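Local coordinates for uncharacterized protein TP-0789 domain-containing protein (Nitrosomonas europaea ATCC 19718, PDB 3BUU) that is of unknown function but belongs to the LolA-like superfamily, so it may bind lipid or lipoprotein acyl chains in the bacterial cell envelope, at residues Val28-Thr34 with Ser203-Asp209; Asp42-Gln47 with Val58-Pro63; Thr98-Ala102 with Ile192-Ala196. One frame throughout, in Å; residues are numbered along the deposited sequence. Where two conformers were deposited one is given.

Contact 1 (Val28-Thr34 with Ser203-Asp209); sequences VNVAIRT and SVLDYSD
Residues Val-28 to Thr-34 and Ser-203 to Asp-209 are paired as antiparallel beta strands, joining strand 26-36, near the start of the chain, to the last strand, 202-212, which lies beside it. Six backbone hydrogen bonds tie Asn-29 to Ser-208, Ala-31 to Asp-206 and Arg-33 to Val-204, two for each pair; Ala-31 N to Asp-206 O is 2.9 Å and nearly straight. The side chains of the non-hydrogen-bonded pairs meet on one face. There Val-30 and Tyr-207 run alongside each other, and Val-30 CG1 makes a CH-pi contact over the ring of Tyr-207, 4.2 Å from its centroid. The other methyl, Val-30 CG2, reaches Tyr-207 CE1 at 3.6 Å, while Val-28 CG2 comes to the ring edge. Ile-32 CG1 lies against Leu-205 CG at 4.0 Å. Branched aliphatic residues suit this face, which looks toward Ile-106 of helix 103-107, as in the curved, incompletely closed barrel of LolA-like proteins with its apolar interior. The phenol of Tyr-207 hydrogen-bonds Arg-20. At the far end of the same face, Thr-34 OG1 and Ser-203 OG share a hydrogen bond of 2.7 Å, each hydroxyl placed beside its own backbone N (chi1 -60° and -63°). The other face is mostly polar: Arg-33, in one of two modelled conformers, makes a long salt bridge from NH1 to Asp-206 OD2 (3.9 Å), and a water between them also donates to Val-204 O. Asp-206 has its stronger partner in Arg-190, through OD1.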
ATOM      1  N   VAL A  28       1.477 -11.862  -3.124  1.00  6.84           N
ATOM      2  CA  VAL A  28       0.566 -11.320  -4.110  1.00  7.31           C
ATOM      3  C   VAL A  28       1.347 -10.693  -5.251  1.00  6.54           C
ATOM      4  O   VAL A  28       2.473 -10.224  -5.035  1.00  8.01           O
ATOM      5  CB  VAL A  28      -0.424 -10.326  -3.464  1.00  7.21           C
ATOM      6  CG1 VAL A  28       0.267  -9.061  -2.983  1.00  7.96           C
ATOM      7  CG2 VAL A  28      -1.586  -9.998  -4.390  1.00  8.71           C
ATOM      8  N   ASN A  29       0.754 -10.681  -6.434  1.00  7.17           N
ATOM      9  CA  ASN A  29       1.333  -9.936  -7.567  0.70  7.71           C
ATOM     10  C   ASN A  29       0.604  -8.623  -7.730  1.00  7.57           C
ATOM     11  O   ASN A  29      -0.616  -8.563  -7.601  1.00  7.55           O
ATOM     12  CB  ASN A  29       1.222 -10.754  -8.867  0.70  8.34           C
ATOM     13  CG  ASN A  29       1.876 -12.115  -8.745  0.70 11.36           C
ATOM     14  OD1 ASN A  29       2.892 -12.300  -8.060  0.70 16.36           O
ATOM     15  ND2 ASN A  29       1.275 -13.087  -9.390  0.70 15.08           N
ATOM     16  N   VAL A  30       1.369  -7.582  -8.048  1.00  7.57           N
ATOM     17  CA  VAL A  30       0.811  -6.249  -8.246  1.00  8.12           C
ATOM     18  C   VAL A  30       1.266  -5.674  -9.564  1.00  8.42           C
ATOM     19  O   VAL A  30       2.479  -5.610  -9.819  1.00  9.61           O
ATOM     20  CB  VAL A  30       1.238  -5.278  -7.100  1.00 10.31           C
ATOM     21  CG1 VAL A  30       0.406  -3.996  -7.191  1.00 12.21           C
ATOM     22  CG2 VAL A  30       1.061  -5.952  -5.727  1.00 10.09           C
ATOM     23  N   ALA A  31       0.315  -5.277 -10.398  1.00  7.94           N
ATOM     24  CA  ALA A  31       0.617  -4.605 -11.664  1.00  7.87           C
ATOM     25  C   ALA A  31       0.214  -3.148 -11.483  1.00  7.84           C
ATOM     26  O   ALA A  31      -0.860  -2.886 -10.951  1.00  9.79           O
ATOM     27  CB  ALA A  31      -0.189  -5.203 -12.789  1.00  9.33           C
ATOM     28  N   ILE A  32       1.073  -2.225 -11.864  1.00  7.26           N
ATOM     29  CA  ILE A  32       0.804  -0.808 -11.666  1.00  7.81           C
ATOM     30  C   ILE A  32       0.935  -0.138 -13.033  1.00  8.00           C
ATOM     31  O   ILE A  32       2.002  -0.155 -13.651  1.00  9.60           O
ATOM     32  CB  ILE A  32       1.753  -0.141 -10.682  1.00  8.88           C
ATOM     33  CG1 ILE A  32       1.760  -0.929  -9.377  1.00  9.75           C
ATOM     34  CG2 ILE A  32       1.373   1.317 -10.493  1.00  9.79           C
ATOM     35  CD1 ILE A  32       2.656  -0.302  -8.258  1.00 10.53           C
ATOM     36  N   ARG A  33      -0.161   0.454 -13.496  1.00  7.44           N
ATOM     37  CA  ARG A  33      -0.213   1.172 -14.773  0.70  8.24           C
ATOM     38  C   ARG A  33      -0.468   2.631 -14.450  1.00  7.99           C
ATOM     39  O   ARG A  33      -1.534   2.977 -13.943  1.00  8.10           O
ATOM     40  CB  ARG A  33      -1.360   0.611 -15.626  0.70 10.12           C
ATOM     41  CG  ARG A  33      -1.181  -0.852 -16.049  0.70 13.05           C
ATOM     42  CD  ARG A  33      -2.302  -1.426 -16.946  0.70 12.73           C
ATOM     43  NE  ARG A  33      -1.959  -2.720 -17.544  0.70 16.72           N
ATOM     44  CZ  ARG A  33      -2.002  -3.880 -16.890  0.70 16.06           C
ATOM     45  NH1 ARG A  33      -2.388  -3.938 -15.609  0.70 16.05           N
ATOM     46  NH2 ARG A  33      -1.664  -4.994 -17.531  0.70 17.30           N
ATOM     47  N   THR A  34       0.482   3.496 -14.793  1.00  8.11           N
ATOM     48  CA  THR A  34       0.351   4.920 -14.537  1.00  7.92           C
ATOM     49  C   THR A  34       0.270   5.664 -15.848  1.00  7.91           C
ATOM     50  O   THR A  34       1.072   5.381 -16.753  1.00  8.87           O
ATOM     51  CB  THR A  34       1.537   5.454 -13.750  1.00  9.05           C
ATOM     52  OG1 THR A  34       1.617   4.777 -12.487  1.00  8.72           O
ATOM     53  CG2 THR A  34       1.458   6.921 -13.497  1.00  9.79           C
ATOM     54  N   SER A 203      -2.461   6.249 -11.140  1.00  6.15           N
ATOM     55  CA  SER A 203      -1.906   4.911 -11.112  1.00  6.22           C
ATOM     56  C   SER A 203      -2.965   3.925 -10.744  1.00  6.15           C
ATOM     57  O   SER A 203      -3.695   4.102  -9.758  1.00  7.53           O
ATOM     58  CB  SER A 203      -0.782   4.828 -10.062  1.00  7.22           C
ATOM     59  OG  SER A 203       0.305   5.697 -10.376  1.00  7.62           O
ATOM     60  N   VAL A 204      -3.082   2.877 -11.556  1.00  6.33           N
ATOM     61  CA  VAL A 204      -4.049   1.810 -11.351  1.00  7.51           C
ATOM     62  C   VAL A 204      -3.272   0.575 -10.925  1.00  6.92           C
ATOM     63  O   VAL A 204      -2.445   0.050 -11.694  1.00  7.84           O
ATOM     64  CB  VAL A 204      -4.915   1.564 -12.610  1.00  7.94           C
ATOM     65  CG1 VAL A 204      -5.885   0.427 -12.380  1.00 10.23           C
ATOM     66  CG2 VAL A 204      -5.635   2.843 -13.023  1.00  9.83           C
ATOM     67  N   LEU A 205      -3.547   0.099  -9.708  1.00  6.95           N
ATOM     68  CA  LEU A 205      -2.887  -1.068  -9.109  1.00  6.94           C
ATOM     69  C   LEU A 205      -3.823  -2.237  -9.129  1.00  7.74           C
ATOM     70  O   LEU A 205      -4.902  -2.159  -8.539  1.00  8.96           O
ATOM     71  CB  LEU A 205      -2.499  -0.801  -7.640  1.00  8.14           C
ATOM     72  CG  LEU A 205      -1.484   0.294  -7.373  1.00  8.46           C
ATOM     73  CD1 LEU A 205      -2.092   1.684  -7.482  1.00 12.03           C
ATOM     74  CD2 LEU A 205      -0.893   0.108  -6.021  1.00 13.98           C
ATOM     75  N   ASP A 206      -3.430  -3.322  -9.806  1.00  7.42           N
ATOM     76  CA  ASP A 206      -4.236  -4.524  -9.837  1.00  8.08           C
ATOM     77  C   ASP A 206      -3.500  -5.657  -9.144  1.00  7.92           C
ATOM     78  O   ASP A 206      -2.327  -5.970  -9.455  1.00  8.78           O
ATOM     79  CB  ASP A 206      -4.523  -4.923 -11.287  1.00  9.75           C
ATOM     80  CG  ASP A 206      -5.560  -4.015 -11.926  1.00 10.74           C
ATOM     81  OD1 ASP A 206      -6.641  -3.806 -11.312  1.00 11.40           O
ATOM     82  OD2 ASP A 206      -5.331  -3.506 -13.031  1.00 13.74           O
ATOM     83  N   TYR A 207      -4.205  -6.289  -8.216  1.00  7.65           N
ATOM     84  CA  TYR A 207      -3.680  -7.349  -7.357  1.00  7.95           C
ATOM     85  C   TYR A 207      -4.148  -8.672  -7.860  1.00  8.40           C
ATOM     86  O   TYR A 207      -5.352  -8.817  -8.090  1.00 10.12           O
ATOM     87  CB  TYR A 207      -4.135  -7.175  -5.898  1.00  7.87           C
ATOM     88  CG  TYR A 207      -3.537  -5.979  -5.293  1.00  8.78           C
ATOM     89  CD1 TYR A 207      -2.455  -6.098  -4.467  1.00 10.09           C
ATOM     90  CD2 TYR A 207      -4.050  -4.685  -5.571  1.00 11.44           C
ATOM     91  CE1 TYR A 207      -1.850  -4.925  -3.892  1.00 12.87           C
ATOM     92  CE2 TYR A 207      -3.481  -3.547  -5.029  1.00 13.44           C
ATOM     93  CZ  TYR A 207      -2.378  -3.665  -4.227  1.00 12.35           C
ATOM     94  OH  TYR A 207      -1.843  -2.508  -3.695  1.00 14.51           O
ATOM     95  N   SER A 208      -3.252  -9.652  -7.986  1.00  7.15           N
ATOM     96  CA  SER A 208      -3.629 -10.975  -8.521  1.00  8.08           C
ATOM     97  C   SER A 208      -2.851 -12.046  -7.806  1.00  7.31           C
ATOM     98  O   SER A 208      -1.773 -11.819  -7.237  1.00  8.15           O
ATOM     99  CB  SER A 208      -3.417 -11.002 -10.022  1.00  9.15           C
ATOM    100  OG  SER A 208      -2.084 -10.844 -10.354  1.00 10.08           O
ATOM    101  N   ASP A 209      -3.396 -13.252  -7.912  1.00  8.66           N
ATOM    102  CA  ASP A 209      -2.806 -14.470  -7.363  1.00  9.96           C
ATOM    103  C   ASP A 209      -2.399 -14.321  -5.904  1.00  9.01           C
ATOM    104  O   ASP A 209      -1.303 -14.738  -5.511  1.00 10.68           O
ATOM    105  CB  ASP A 209      -1.631 -14.917  -8.213  1.00 12.07           C
ATOM    106  CG  ASP A 209      -1.300 -16.392  -7.965  1.00 15.72           C
ATOM    107  OD1 ASP A 209      -2.190 -17.163  -7.504  1.00 20.52           O
ATOM    108  OD2 ASP A 209      -0.157 -16.789  -8.162  1.00 20.66           O
TER
HETATM  109  O   HOH W   1       1.383 -14.321  -6.008  1.00 14.91           O
HETATM  110  O   HOH W   2       1.747 -15.954  -9.397  1.00 24.32           O
HETATM  111  O   HOH W   3      -0.524 -12.752 -11.311  1.00 24.93           O
HETATM  112  O   HOH W   4      -3.166  -1.967 -13.646  1.00 20.39           O

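Contact 2 (Asp42-Gln47 with Val58-Pro63); sequences DLYRYQ and VMITEP
The carbonyl oxygen of Arg-45 is gripped by three donors from the opposite strand: Thr-61 N at 2.8 Å, almost straight, and, more weakly, the hydroxyl Thr-61 OG1 and the amide Glu-62 N. Two consecutive residues facing one make this a classic beta bulge, set in the hairpin of strands 39-51 and 55-62. Thr-61 suits the bulge because its OG1, lying between backbone N and carbonyl carbon (chi1 60°), can turn back onto the same oxygen. Beyond the bulge the register moves by one, and Gln-47 and Met-59, a selenomethionine, form a regular hydrogen-bonded pair, with Met-59 N to Gln-47 O at 2.8 Å.

On one face Tyr-46 crosses its neighbours at a slant, its CD1 3.6 Å from Val-58 CG1 and its CE1 3.9 Å from Ile-60 CD1. That same Ile-60 CD1, at the end of a chain that extends away from the backbone, reaches Tyr-44 CD1 at 3.6 Å and so bridges the two tyrosines. Tyr-44 also meets Pro-63, whose CD sits over the ring centre in a CH-pi contact, 3.6 Å from the centroid and 8° off its normal. The peptide before Pro-63 is cis, the strand ends at Glu-62, and the flat ring offers the proline a broad surface. An alanine in place of Tyr-44 is likely to leave Pro-63 CD and Ile-60 CD1 without the aromatic surface they share. On the other face, in one of Glu-62's two conformers, its carboxylate lies at the edge of the Arg-45 guanidinium with the planes 84° apart; the opposite charges suit the pair, and Arg-45 NE and Glu-62 OE1 form a salt bridge at 2.9 Å, its hydrogen bond weak and bent.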
ATOM      1  N   ASP A  42       5.622   3.076 -18.713  1.00 18.10           N
ATOM      2  CA  ASP A  42       5.644   1.649 -18.969  1.00 17.81           C
ATOM      3  C   ASP A  42       4.926   0.922 -17.820  1.00 16.93           C
ATOM      4  O   ASP A  42       4.826   1.423 -16.702  1.00 16.28           O
ATOM      5  CB  ASP A  42       7.088   1.163 -18.980  1.00 18.79           C
ATOM      6  CG  ASP A  42       7.917   1.765 -20.096  1.00 21.42           C
ATOM      7  OD1 ASP A  42       7.362   2.111 -21.169  1.00 25.92           O
ATOM      8  OD2 ASP A  42       9.140   1.878 -19.886  1.00 28.66           O
ATOM      9  N   LEU A  43       4.421  -0.275 -18.061  1.00 16.26           N
ATOM     10  CA  LEU A  43       3.751  -1.016 -16.973  1.00 15.08           C
ATOM     11  C   LEU A  43       4.835  -1.467 -15.963  1.00 12.48           C
ATOM     12  O   LEU A  43       5.919  -1.814 -16.392  1.00 12.83           O
ATOM     13  CB  LEU A  43       3.044  -2.229 -17.588  1.00 16.53           C
ATOM     14  CG  LEU A  43       2.682  -3.435 -16.718  1.00 18.32           C
ATOM     15  CD1 LEU A  43       1.547  -3.150 -15.795  1.00 21.08           C
ATOM     16  CD2 LEU A  43       2.325  -4.638 -17.568  1.00 20.17           C
ATOM     17  N   TYR A  44       4.549  -1.424 -14.663  1.00 10.03           N
ATOM     18  CA  TYR A  44       5.415  -1.987 -13.654  1.00  9.70           C
ATOM     19  C   TYR A  44       4.721  -3.193 -13.053  1.00  8.88           C
ATOM     20  O   TYR A  44       3.486  -3.195 -12.882  1.00 10.59           O
ATOM     21  CB  TYR A  44       5.693  -0.950 -12.552  1.00 11.25           C
ATOM     22  CG  TYR A  44       6.759   0.079 -12.899  1.00 12.71           C
ATOM     23  CD1 TYR A  44       7.956   0.068 -12.231  1.00 14.60           C
ATOM     24  CD2 TYR A  44       6.608   1.002 -13.950  1.00 12.92           C
ATOM     25  CE1 TYR A  44       8.971   0.972 -12.522  1.00 16.57           C
ATOM     26  CE2 TYR A  44       7.614   1.911 -14.263  1.00 15.01           C
ATOM     27  CZ  TYR A  44       8.798   1.877 -13.545  1.00 16.07           C
ATOM     28  OH  TYR A  44       9.820   2.752 -13.867  1.00 18.83           O
ATOM     29  N   ARG A  45       5.484  -4.229 -12.739  1.00  9.14           N
ATOM     30  CA  ARG A  45       4.919  -5.378 -12.038  1.00  9.60           C
ATOM     31  C   ARG A  45       5.841  -5.798 -10.925  1.00  8.36           C
ATOM     32  O   ARG A  45       7.080  -5.688 -11.072  1.00  9.88           O
ATOM     33  CB  ARG A  45       4.721  -6.555 -13.003  1.00 11.30           C
ATOM     34  CG  ARG A  45       3.705  -6.364 -14.106  1.00 13.90           C
ATOM     35  CD  ARG A  45       3.425  -7.728 -14.740  1.00 18.59           C
ATOM     36  NE  ARG A  45       2.723  -7.623 -16.010  1.00 22.12           N
ATOM     37  CZ  ARG A  45       1.407  -7.736 -16.132  1.00 22.38           C
ATOM     38  NH1 ARG A  45       0.655  -7.923 -15.054  1.00 23.45           N
ATOM     39  NH2 ARG A  45       0.829  -7.642 -17.323  1.00 26.84           N
ATOM     40  N   TYR A  46       5.233  -6.275  -9.836  1.00  8.49           N
ATOM     41  CA  TYR A  46       5.955  -6.649  -8.636  1.00  8.45           C
ATOM     42  C   TYR A  46       5.415  -7.937  -8.081  1.00  8.72           C
ATOM     43  O   TYR A  46       4.231  -8.228  -8.196  1.00 10.16           O
ATOM     44  CB  TYR A  46       5.759  -5.595  -7.530  1.00  9.38           C
ATOM     45  CG  TYR A  46       6.213  -4.211  -7.941  1.00  9.36           C
ATOM     46  CD1 TYR A  46       7.485  -3.766  -7.674  1.00 10.91           C
ATOM     47  CD2 TYR A  46       5.342  -3.338  -8.612  1.00 11.14           C
ATOM     48  CE1 TYR A  46       7.896  -2.504  -8.063  1.00 13.11           C
ATOM     49  CE2 TYR A  46       5.757  -2.068  -8.981  1.00 12.04           C
ATOM     50  CZ  TYR A  46       7.014  -1.671  -8.710  1.00 14.10           C
ATOM     51  OH  TYR A  46       7.424  -0.416  -9.095  1.00 17.10           O
ATOM     52  N   GLN A  47       6.275  -8.691  -7.410  1.00  9.08           N
ATOM     53  CA  GLN A  47       5.841  -9.762  -6.544  1.00  9.28           C
ATOM     54  C   GLN A  47       6.104  -9.306  -5.123  1.00  8.21           C
ATOM     55  O   GLN A  47       7.210  -8.852  -4.814  1.00  9.83           O
ATOM     56  CB  GLN A  47       6.624 -11.052  -6.803  1.00 11.28           C
ATOM     57  CG  GLN A  47       6.131 -12.163  -5.830  1.00 16.25           C
ATOM     58  CD  GLN A  47       7.035 -13.369  -5.715  1.00 22.55           C
ATOM     59  OE1 GLN A  47       7.997 -13.360  -4.945  1.00 26.44           O
ATOM     60  NE2 GLN A  47       6.699 -14.429  -6.426  1.00 25.51           N
ATOM     61  N   VAL A  58       9.607  -6.794  -1.704  1.00  7.19           N
ATOM     62  CA  VAL A  58       8.950  -6.364  -2.926  1.00  8.13           C
ATOM     63  C   VAL A  58       9.958  -6.524  -4.051  1.00  9.27           C
ATOM     64  O   VAL A  58      10.999  -5.871  -4.054  1.00 11.05           O
ATOM     65  CB  VAL A  58       8.493  -4.909  -2.832  1.00  7.73           C
ATOM     66  CG1 VAL A  58       7.855  -4.456  -4.153  1.00 10.61           C
ATOM     67  CG2 VAL A  58       7.477  -4.741  -1.667  1.00  8.92           C
HETATM   68  N   MSE A  59       9.626  -7.381  -5.003  1.00  9.02           N
HETATM   69  CA  MSE A  59      10.577  -7.689  -6.109  1.00 11.65           C
HETATM   70  C   MSE A  59       9.989  -7.222  -7.428  1.00 10.03           C
HETATM   71  O   MSE A  59       8.904  -7.606  -7.761  1.00 11.60           O
HETATM   72  CB  MSE A  59      10.788  -9.188  -6.169  1.00 11.53           C
HETATM   73  CG  MSE A  59      11.663  -9.726  -5.027  1.00 19.84           C
HETATM   74 SE   MSE A  59      11.851 -11.613  -4.838  1.00 33.43          SE
HETATM   75  CE  MSE A  59      10.389 -12.210  -5.936  1.00 28.39           C
ATOM     76  N   ILE A  60      10.712  -6.365  -8.146  1.00 10.70           N
ATOM     77  CA  ILE A  60      10.246  -5.851  -9.442  1.00 10.96           C
ATOM     78  C   ILE A  60      10.482  -6.869 -10.525  1.00 11.19           C
ATOM     79  O   ILE A  60      11.575  -7.433 -10.634  1.00 13.55           O
ATOM     80  CB  ILE A  60      10.860  -4.522  -9.837  1.00 12.77           C
ATOM     81  CG1 ILE A  60      10.197  -3.975 -11.116  1.00 14.92           C
ATOM     82  CG2 ILE A  60      12.304  -4.635  -9.980  1.00 17.86           C
ATOM     83  CD1 ILE A  60      10.236  -2.516 -11.218  1.00 19.01           C
ATOM     84  N   THR A  61       9.465  -7.116 -11.325  1.00 11.50           N
ATOM     85  CA  THR A  61       9.599  -8.065 -12.398  1.00 13.55           C
ATOM     86  C   THR A  61       9.566  -7.386 -13.783  1.00 13.29           C
ATOM     87  O   THR A  61      10.057  -7.958 -14.750  1.00 15.22           O
ATOM     88  CB  THR A  61       8.524  -9.169 -12.291  1.00 14.64           C
ATOM     89  OG1 THR A  61       7.233  -8.586 -12.369  1.00 16.56           O
ATOM     90  CG2 THR A  61       8.623  -9.980 -10.995  1.00 16.58           C
ATOM     91  N   GLU A  62       8.949  -6.217 -13.908  0.50 13.37           N
ATOM     92  CA  GLU A  62       8.960  -5.459 -15.169  0.50 14.62           C
ATOM     93  C   GLU A  62       8.810  -3.994 -14.754  0.50 13.20           C
ATOM     94  O   GLU A  62       8.191  -3.726 -13.720  0.50 11.95           O
ATOM     95  CB  GLU A  62       7.813  -5.882 -16.135  0.50 15.45           C
ATOM     96  CG  GLU A  62       7.530  -7.402 -16.247  0.50 17.18           C
ATOM     97  CD  GLU A  62       6.150  -7.768 -16.792  0.50 18.18           C
ATOM     98  OE1 GLU A  62       5.331  -6.862 -17.052  0.50 20.75           O
ATOM     99  OE2 GLU A  62       5.884  -8.984 -16.941  0.50 22.75           O
ATOM    100  N   PRO A  63       9.325  -3.037 -15.553  1.00 13.12           N
ATOM    101  CA  PRO A  63       9.981  -3.239 -16.883  1.00 14.86           C
ATOM    102  C   PRO A  63      11.381  -3.817 -16.774  1.00 15.06           C
ATOM    103  O   PRO A  63      11.966  -3.799 -15.703  1.00 14.95           O
ATOM    104  CB  PRO A  63      10.038  -1.846 -17.473  1.00 16.99           C
ATOM    105  CG  PRO A  63       9.724  -0.898 -16.426  1.00 16.82           C
ATOM    106  CD  PRO A  63       9.267  -1.616 -15.178  1.00 12.81           C
TER

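Contact 3 (Thr98-Ala102 with Ile192-Ala196); sequences TGQVA and IMEDA
Gln-100 lays its amide against Asp-195, with Gln-100 CD 3.5 Å from Asp-195 CB and the amide and carboxylate planes only 17° apart. The chains cross at a slant rather than end to end. A bend in the glutamine, chi2 -63°, folds the amide back over the strand, and Gln-100 OE1 comes to rest 3.2 Å from Asp-195 CA. Nearer the backbone, Gln-100 CB packs on Met-193 CB at 3.9 Å.

Thr-98 to Val-101 form a type II' beta turn, closed by Val-101 N to Thr-98 O at 2.9 Å, with Gly-99 at its second position, where the positive phi of 55° favours glycine, and Gln-100 next. This places the Gln-100 side chain toward the last residues of strand 185-195, which, in a LolA-like fold, would probably belong to the curved barrel wall.

Met-193, a selenomethionine modelled in two conformers, is long and flexible enough to reach the turn's backbone. Its extended chain carries SE to 3.5 Å from Gln-100 O and 4.3 Å from Val-101 CG2, and its side chain also touches Asp-105 of helix 103-107. Val-101 is well matched to this place, since its small branched side chain also packs on Leu-205 and Ile-106.

No hydrogen bond crosses between the two segments. The polar ends turn to other partners: Gln-100 NE2 to Glu-201, Asp-195 OD2 to Ser-199 and Asp-195 OD1 to the backbone of Leu-197. The backbone carbonyl of Gln-100 accepts from Lys-172. Turn and strand therefore meet by van der Waals contact without a hydrogen bond, and the orientation of the nearly parallel amide and carboxylate is probably set by the bonds each makes outside the contact.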
ATOM      1  N   THR A  98       6.637   4.260  -7.905  1.00  8.05           N
ATOM      2  CA  THR A  98       6.399   4.593  -9.298  1.00  8.92           C
ATOM      3  C   THR A  98       5.078   5.360  -9.356  1.00  8.26           C
ATOM      4  O   THR A  98       4.171   5.080  -8.553  1.00  7.93           O
ATOM      5  CB  THR A  98       6.387   3.333 -10.180  1.00 10.44           C
ATOM      6  OG1 THR A  98       6.232   3.734 -11.517  1.00 13.86           O
ATOM      7  CG2 THR A  98       5.267   2.401  -9.826  1.00 11.52           C
ATOM      8  N   GLY A  99       4.960   6.308 -10.275  1.00  8.45           N
ATOM      9  CA  GLY A  99       3.705   7.001 -10.426  1.00  8.54           C
ATOM     10  C   GLY A  99       3.240   7.611  -9.118  1.00  7.77           C
ATOM     11  O   GLY A  99       4.023   8.278  -8.452  1.00  8.73           O
ATOM     12  N   GLN A 100       1.982   7.376  -8.787  1.00  7.18           N
ATOM     13  CA  GLN A 100       1.376   7.908  -7.588  1.00  7.40           C
ATOM     14  C   GLN A 100       1.471   6.956  -6.407  1.00  7.56           C
ATOM     15  O   GLN A 100       0.740   7.121  -5.441  1.00  9.31           O
ATOM     16  CB  GLN A 100      -0.093   8.252  -7.881  1.00  7.27           C
ATOM     17  CG  GLN A 100      -0.216   9.383  -8.851  1.00  8.75           C
ATOM     18  CD  GLN A 100       0.391  10.638  -8.278  1.00  9.41           C
ATOM     19  OE1 GLN A 100      -0.026  11.099  -7.235  1.00  9.47           O
ATOM     20  NE2 GLN A 100       1.365  11.230  -8.986  1.00  9.71           N
ATOM     21  N   VAL A 101       2.375   5.965  -6.486  1.00  6.73           N
ATOM     22  CA  VAL A 101       2.500   4.923  -5.476  1.00  6.66           C
ATOM     23  C   VAL A 101       3.744   5.155  -4.655  1.00  6.60           C
ATOM     24  O   VAL A 101       4.843   5.303  -5.219  1.00  7.87           O
ATOM     25  CB  VAL A 101       2.521   3.551  -6.149  1.00  6.19           C
ATOM     26  CG1 VAL A 101       2.502   2.444  -5.093  1.00  7.66           C
ATOM     27  CG2 VAL A 101       1.309   3.396  -7.101  1.00  7.65           C
ATOM     28  N   ALA A 102       3.599   5.206  -3.334  1.00  6.08           N
ATOM     29  CA  ALA A 102       4.730   5.326  -2.393  1.00  6.00           C
ATOM     30  C   ALA A 102       5.238   3.914  -2.076  1.00  5.99           C
ATOM     31  O   ALA A 102       4.499   2.938  -2.138  1.00  5.96           O
ATOM     32  CB  ALA A 102       4.273   5.993  -1.143  1.00  7.94           C
ATOM     33  N   ILE A 192      -7.050   2.664  -7.247  1.00  6.03           N
ATOM     34  CA  ILE A 192      -6.715   3.773  -8.157  1.00  6.41           C
ATOM     35  C   ILE A 192      -6.212   4.926  -7.343  1.00  6.52           C
ATOM     36  O   ILE A 192      -6.917   5.385  -6.471  1.00  8.47           O
ATOM     37  CB  ILE A 192      -7.933   4.175  -8.997  1.00  8.09           C
ATOM     38  CG1 ILE A 192      -8.527   2.946  -9.722  1.00 10.40           C
ATOM     39  CG2 ILE A 192      -7.560   5.272  -9.988  1.00  9.92           C
ATOM     40  CD1 ILE A 192      -9.735   2.423  -9.019  1.00 13.93           C
HETATM   41  N   MSE A 193      -5.001   5.369  -7.637  1.00  5.87           N
HETATM   42  CA  MSE A 193      -4.362   6.484  -6.919  0.50  5.86           C
HETATM   43  C   MSE A 193      -4.201   7.647  -7.863  1.00  5.45           C
HETATM   44  O   MSE A 193      -3.555   7.524  -8.900  1.00  6.68           O
HETATM   45  CB  MSE A 193      -3.001   6.100  -6.323  0.50  6.80           C
HETATM   46  CG  MSE A 193      -3.145   5.082  -5.180  0.50  7.32           C
HETATM   47 SE   MSE A 193      -1.536   4.846  -4.156  0.50 11.64          SE
HETATM   48  CE  MSE A 193      -2.344   3.719  -2.904  0.50  9.18           C
ATOM     49  N   GLU A 194      -4.782   8.783  -7.478  0.50  5.63           N
ATOM     50  CA  GLU A 194      -4.868   9.961  -8.335  0.50  6.81           C
ATOM     51  C   GLU A 194      -4.069  11.090  -7.682  0.50  6.11           C
ATOM     52  O   GLU A 194      -4.212  11.356  -6.479  0.50  6.54           O
ATOM     53  CB  GLU A 194      -6.358  10.327  -8.457  0.50  7.51           C
ATOM     54  CG  GLU A 194      -6.671  11.548  -9.332  0.50  7.90           C
ATOM     55  CD  GLU A 194      -8.178  11.881  -9.331  0.50 10.07           C
ATOM     56  OE1 GLU A 194      -8.966  10.962  -9.031  0.50 14.03           O
ATOM     57  OE2 GLU A 194      -8.590  13.038  -9.614  0.50 12.78           O
ATOM     58  N   ASP A 195      -3.220  11.759  -8.464  1.00  6.14           N
ATOM     59  CA  ASP A 195      -2.539  12.958  -7.981  1.00  6.44           C
ATOM     60  C   ASP A 195      -3.571  14.040  -7.686  1.00  6.68           C
ATOM     61  O   ASP A 195      -4.448  14.275  -8.506  1.00  7.89           O
ATOM     62  CB  ASP A 195      -1.584  13.460  -9.044  1.00  6.68           C
ATOM     63  CG  ASP A 195      -0.603  14.498  -8.517  1.00  8.37           C
ATOM     64  OD1 ASP A 195      -0.655  14.921  -7.335  1.00  8.50           O
ATOM     65  OD2 ASP A 195       0.231  14.918  -9.327  1.00 11.69           O
ATOM     66  N   ALA A 196      -3.446  14.684  -6.519  1.00  7.13           N
ATOM     67  CA  ALA A 196      -4.276  15.846  -6.187  1.00  8.23           C
ATOM     68  C   ALA A 196      -3.664  17.156  -6.628  1.00  9.29           C
ATOM     69  O   ALA A 196      -4.319  18.179  -6.552  1.00 10.64           O
ATOM     70  CB  ALA A 196      -4.588  15.900  -4.710  1.00 10.09           C
TER

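Strand 26-36 of contact 1 lies beside strand 39-51 of contact 2: the contacts are about 9 Å apart, centre to centre, and Ile-32 N to Tyr-44 O and Val-30 O to Tyr-46 N, each 2.8 Å, are probable hydrogen bonds that continue the pairing. Contact 3 lies about 12 Å from contact 1, centre to centre, and is tied to it by Ser-203 OG to Gln-100 N at 2.9 Å and by Ser-203 O to Met-193 N. Contacts 2 and 3, about 16 Å between centres, meet where Tyr-46 OH touches Thr-98 CG2 at 3.6 Å. Segment 98-102 thus borders both other contacts. No ligand defines a site here; in LolA the barrel's apolar cavity receives lipoprotein acyl chains, and a similar role here is only inferred.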